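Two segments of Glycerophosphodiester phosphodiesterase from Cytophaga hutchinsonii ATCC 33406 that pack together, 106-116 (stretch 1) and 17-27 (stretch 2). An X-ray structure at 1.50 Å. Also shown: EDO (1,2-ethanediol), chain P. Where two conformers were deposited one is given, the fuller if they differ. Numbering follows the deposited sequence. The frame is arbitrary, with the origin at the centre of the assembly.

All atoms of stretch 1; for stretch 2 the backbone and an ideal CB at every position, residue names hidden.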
# COMPACT_ATOMS: atom_id res chain seq x y z
N SER A 106 -0.33 12.41 -16.25
CA SER A 106 -1.76 12.57 -16.43
C SER A 106 -2.55 12.57 -15.10
O SER A 106 -3.78 12.70 -15.08
CB SER A 106 -2.30 11.50 -17.40
OG SER A 106 -2.64 10.29 -16.75
N GLN A 107 -1.84 12.45 -13.97
CA GLN A 107 -2.50 12.55 -12.69
C GLN A 107 -3.23 13.87 -12.54
O GLN A 107 -2.66 14.93 -12.85
CB GLN A 107 -1.50 12.43 -11.56
CG GLN A 107 -2.10 12.24 -10.19
CD GLN A 107 -1.03 12.29 -9.15
OE1 GLN A 107 -0.60 13.37 -8.70
NE2 GLN A 107 -0.55 11.09 -8.79
N LYS A 108 -4.44 13.81 -12.00
CA LYS A 108 -5.26 15.01 -11.79
C LYS A 108 -4.71 15.85 -10.65
O LYS A 108 -4.48 15.37 -9.51
CB LYS A 108 -6.73 14.64 -11.51
CG LYS A 108 -7.59 15.78 -11.05
CD LYS A 108 -7.90 16.73 -12.16
CE LYS A 108 -8.69 17.91 -11.59
NZ LYS A 108 -9.36 18.59 -12.64
N LYS A 109 -4.53 17.14 -10.92
CA LYS A 109 -4.03 18.02 -9.90
C LYS A 109 -5.17 18.63 -9.15
O LYS A 109 -5.96 19.41 -9.71
CB LYS A 109 -3.13 19.13 -10.52
CG LYS A 109 -1.96 18.64 -11.27
CD LYS A 109 -0.90 18.03 -10.34
CE LYS A 109 -1.08 16.54 -10.17
NZ LYS A 109 -0.36 16.02 -9.01
N VAL A 110 -5.26 18.28 -7.86
CA VAL A 110 -6.26 18.74 -6.92
C VAL A 110 -5.61 18.93 -5.56
O VAL A 110 -4.61 18.26 -5.22
CB VAL A 110 -7.45 17.76 -6.75
CG1 VAL A 110 -8.29 17.63 -8.08
CG2 VAL A 110 -6.96 16.37 -6.30
N PRO A 111 -6.09 19.91 -4.79
CA PRO A 111 -5.59 20.09 -3.42
C PRO A 111 -5.82 18.81 -2.61
O PRO A 111 -6.91 18.22 -2.67
CB PRO A 111 -6.44 21.24 -2.85
CG PRO A 111 -6.91 21.97 -4.08
CD PRO A 111 -7.14 20.90 -5.14
N ALA A 112 -4.77 18.33 -1.91
CA ALA A 112 -4.91 17.16 -1.08
C ALA A 112 -3.90 17.17 0.01
O ALA A 112 -2.84 17.78 -0.17
CB ALA A 112 -4.75 15.90 -1.94
N VAL A 113 -4.23 16.53 1.11
CA VAL A 113 -3.31 16.36 2.21
C VAL A 113 -3.19 14.89 2.56
O VAL A 113 -3.97 14.08 2.10
CB VAL A 113 -3.69 17.22 3.43
CG1 VAL A 113 -3.80 18.71 2.97
CG2 VAL A 113 -5.00 16.71 4.09
N LYS A 114 -2.18 14.57 3.36
CA LYS A 114 -2.04 13.19 3.87
C LYS A 114 -3.05 12.95 4.97
O LYS A 114 -3.03 13.66 6.01
CB LYS A 114 -0.63 13.00 4.45
CG LYS A 114 0.47 13.15 3.43
CD LYS A 114 1.84 12.83 4.03
CE LYS A 114 2.96 12.90 3.04
NZ LYS A 114 3.05 11.79 2.07
N PRO A 115 -3.97 11.98 4.75
CA PRO A 115 -5.04 11.73 5.74
C PRO A 115 -4.59 10.78 6.84
O PRO A 115 -3.65 10.00 6.67
CB PRO A 115 -6.14 11.10 4.88
CG PRO A 115 -5.32 10.28 3.85
CD PRO A 115 -4.08 11.08 3.58
N LEU A 116 -5.33 10.77 7.94
CA LEU A 116 -5.21 9.73 8.91
C LEU A 116 -5.77 8.43 8.33
O LEU A 116 -6.79 8.37 7.57
CB LEU A 116 -6.01 10.08 10.16
CG LEU A 116 -5.51 11.28 10.95
CD1 LEU A 116 -6.58 11.76 11.92
CD2 LEU A 116 -4.23 10.94 11.69
N UNK A 17 -5.25 5.20 -6.24
CA UNK A 17 -5.12 5.20 -7.70
C UNK A 17 -4.13 6.27 -8.12
O UNK A 17 -4.47 7.23 -8.79
CB UNK A 17 -6.47 5.43 -8.37
N UNK A 18 -2.88 6.07 -7.77
CA UNK A 18 -1.82 7.09 -8.07
C UNK A 18 -1.73 7.56 -9.51
O UNK A 18 -1.40 8.72 -9.78
CB UNK A 18 -0.45 6.52 -7.69
N UNK A 19 -2.02 6.68 -10.46
CA UNK A 19 -1.97 7.11 -11.87
C UNK A 19 -3.02 8.17 -12.19
O UNK A 19 -2.84 8.93 -13.16
CB UNK A 19 -2.17 5.91 -12.79
N UNK A 20 -4.12 8.19 -11.44
CA UNK A 20 -5.25 9.05 -11.74
C UNK A 20 -5.34 10.28 -10.87
O UNK A 20 -5.77 11.35 -11.32
CB UNK A 20 -6.55 8.25 -11.61
N UNK A 21 -4.97 10.13 -9.60
CA UNK A 21 -5.17 11.15 -8.58
C UNK A 21 -4.01 11.12 -7.60
O UNK A 21 -3.34 10.09 -7.50
CB UNK A 21 -6.50 10.94 -7.85
N UNK A 22 -3.77 12.22 -6.87
CA UNK A 22 -2.69 12.23 -5.88
C UNK A 22 -2.70 11.00 -4.99
O UNK A 22 -3.74 10.59 -4.44
CB UNK A 22 -2.79 13.49 -5.01
N UNK A 23 -1.55 10.33 -4.92
CA UNK A 23 -1.52 9.04 -4.22
C UNK A 23 -1.93 9.11 -2.76
O UNK A 23 -1.62 10.08 -2.05
CB UNK A 23 -0.11 8.44 -4.31
N UNK A 24 -2.56 8.06 -2.29
CA UNK A 24 -2.75 7.90 -0.85
C UNK A 24 -3.60 9.05 -0.23
O UNK A 24 -3.48 9.33 0.95
CB UNK A 24 -1.38 7.83 -0.16
N UNK A 25 -4.53 9.57 -1.03
CA UNK A 25 -5.42 10.64 -0.57
C UNK A 25 -6.84 10.12 -0.56
O UNK A 25 -7.23 9.19 -1.26
CB UNK A 25 -5.31 11.88 -1.45
N UNK A 26 -7.64 10.79 0.25
CA UNK A 26 -9.07 10.45 0.34
C UNK A 26 -9.70 10.58 -1.06
O UNK A 26 -10.48 9.73 -1.47
CB UNK A 26 -9.79 11.35 1.35
N UNK A 27 -9.29 11.58 -1.84
CA UNK A 27 -9.81 11.65 -3.22
C UNK A 27 -9.48 10.38 -4.01
O UNK A 27 -10.35 9.82 -4.68
CB UNK A 27 -9.24 12.87 -3.94
C1 EDO P . 2.18 8.88 -17.19
O1 EDO P . 1.21 9.91 -17.46
C2 EDO P . 3.59 9.31 -17.57
O2 EDO P . 4.03 10.45 -16.81

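Position 17 lies out of reach of stretch 1, so the contact sets no rule for it; it is Cys17, whose backbone O accepts hydrogen bonds from the N atoms of positions 20 and 21.

At position 18 CA-to-CB points away, and the backbone does the work: its O receives the NE2 of Gln107 at 2.7 Å. Most side chains would be tolerated. The deposited Arg18 spends its guanidinium elsewhere in the structure.

Position 19, with phi/psi of -65/-26, does not demand glycine, and an ideal CB would find nothing of stretch 1 within 5.5 Å. It is Gly19; its O takes a bond of 2.7 Å from the O of water 1, which also sits 2.8 Å from Ser106 OG.

Position 20 again turns its CB away, leaving the side chain free of this contact, while its O accepts Lys108 N at 2.9 Å. Many residues would serve; Leu20 is found, its side chain staying clear.

Position 21 starts away too, but the aliphatic CB of Lys108 and CG2 of Val110 offer a greasy surface to a side chain long enough to return. Leucine, isoleucine or methionine would suit. Leu21 brings CD2 to 3.6 Å from Lys108 CB and 4.2 Å from Val110 CG2.

At position 22 CA-to-CB runs sideways, with the ideal CB 4.3 Å from Gln107 OE1 and 4.4 Å from Ala112 CB. Phi of -47 is a value proline adopts readily, and the position begins a type II turn whose central residues are 23 and 24. No backbone N-H is needed by stretch 1, so proline fits well, though a small aliphatic could also pack. Pro22 sets CD 3.8 Å from Val110 CG2 and CB 4.4 Å from Ala112 CB.

Position 23 looks sideways; a polar group could work through solvent. Glu23 uses OE1, 2.8 Å from the O of water 3, which in turn accepts Gln107 NE2 at 3.0 Å.

Position 24 has a positive phi of 62, favouring glycine, asparagine or aspartate. Asn24 keeps its side chain off stretch 1, while its O lies 3.2 Å from Pro115 CD.

Position 25 precedes a helix and its ideal CB is 4.1 Å from Ala112 CB: a cap with a methyl is attractive, though serine or aspartate could cap. Thr25 caps a backbone N just past the stretch, donates OG1 to Pro22 O at 2.8 Å, and rests CG2 3.6 Å from Ala112 CB.

Position 26 can reach Pro115 with a branched or long aliphatic; Ile26 places CG1 3.8 Å from Pro115 CB.

Position 27 points toward Val110, with room for a small apolar group. Ala27 CB stops 4.8 Å from Val110 CG2.

Stretch 2 (17-27) CRGLLPENTIA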
# COMPACT_ATOMS: atom_id res chain seq x y z
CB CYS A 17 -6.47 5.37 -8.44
SG CYS A 17 -7.39 6.82 -7.95
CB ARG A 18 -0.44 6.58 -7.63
CG ARG A 18 0.75 7.44 -8.08
CD ARG A 18 2.05 6.93 -7.45
NE ARG A 18 2.38 5.58 -7.88
CZ ARG A 18 3.61 5.05 -7.88
NH1 ARG A 18 4.63 5.73 -7.41
NH2 ARG A 18 3.79 3.82 -8.37
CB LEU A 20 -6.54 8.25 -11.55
CG LEU A 20 -6.63 6.91 -12.33
CD1 LEU A 20 -7.97 6.18 -12.06
CD2 LEU A 20 -6.36 7.09 -13.84
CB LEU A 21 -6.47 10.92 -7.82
CG LEU A 21 -7.78 11.38 -8.50
CD1 LEU A 21 -8.97 10.84 -7.74
CD2 LEU A 21 -7.80 12.94 -8.50
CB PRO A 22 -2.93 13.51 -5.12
CG PRO A 22 -3.52 14.46 -6.16
CD PRO A 22 -4.46 13.54 -6.91
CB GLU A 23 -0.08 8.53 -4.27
CG GLU A 23 0.96 9.28 -3.46
CD GLU A 23 2.36 8.88 -3.84
OE1 GLU A 23 2.72 9.20 -4.98
OE2 GLU A 23 3.10 8.38 -2.93
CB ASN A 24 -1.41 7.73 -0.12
CG ASN A 24 -0.88 6.31 -0.16
OD1 ASN A 24 -1.63 5.32 -0.15
ND2 ASN A 24 0.46 6.20 -0.21
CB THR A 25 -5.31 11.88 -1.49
OG1 THR A 25 -5.75 11.54 -2.81
CG2 THR A 25 -3.89 12.43 -1.49
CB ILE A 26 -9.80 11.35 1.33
CG1 ILE A 26 -9.34 11.07 2.78
CG2 ILE A 26 -11.34 11.20 1.20
CD1 ILE A 26 -9.48 9.64 3.24
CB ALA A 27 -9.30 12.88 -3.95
O HOH W 1 -0.74 9.34 -14.86
O HOH W 2 -6.40 11.24 -14.29
O HOH W 3 0.99 10.93 -6.27
O HOH W 4 -6.56 13.05 1.71
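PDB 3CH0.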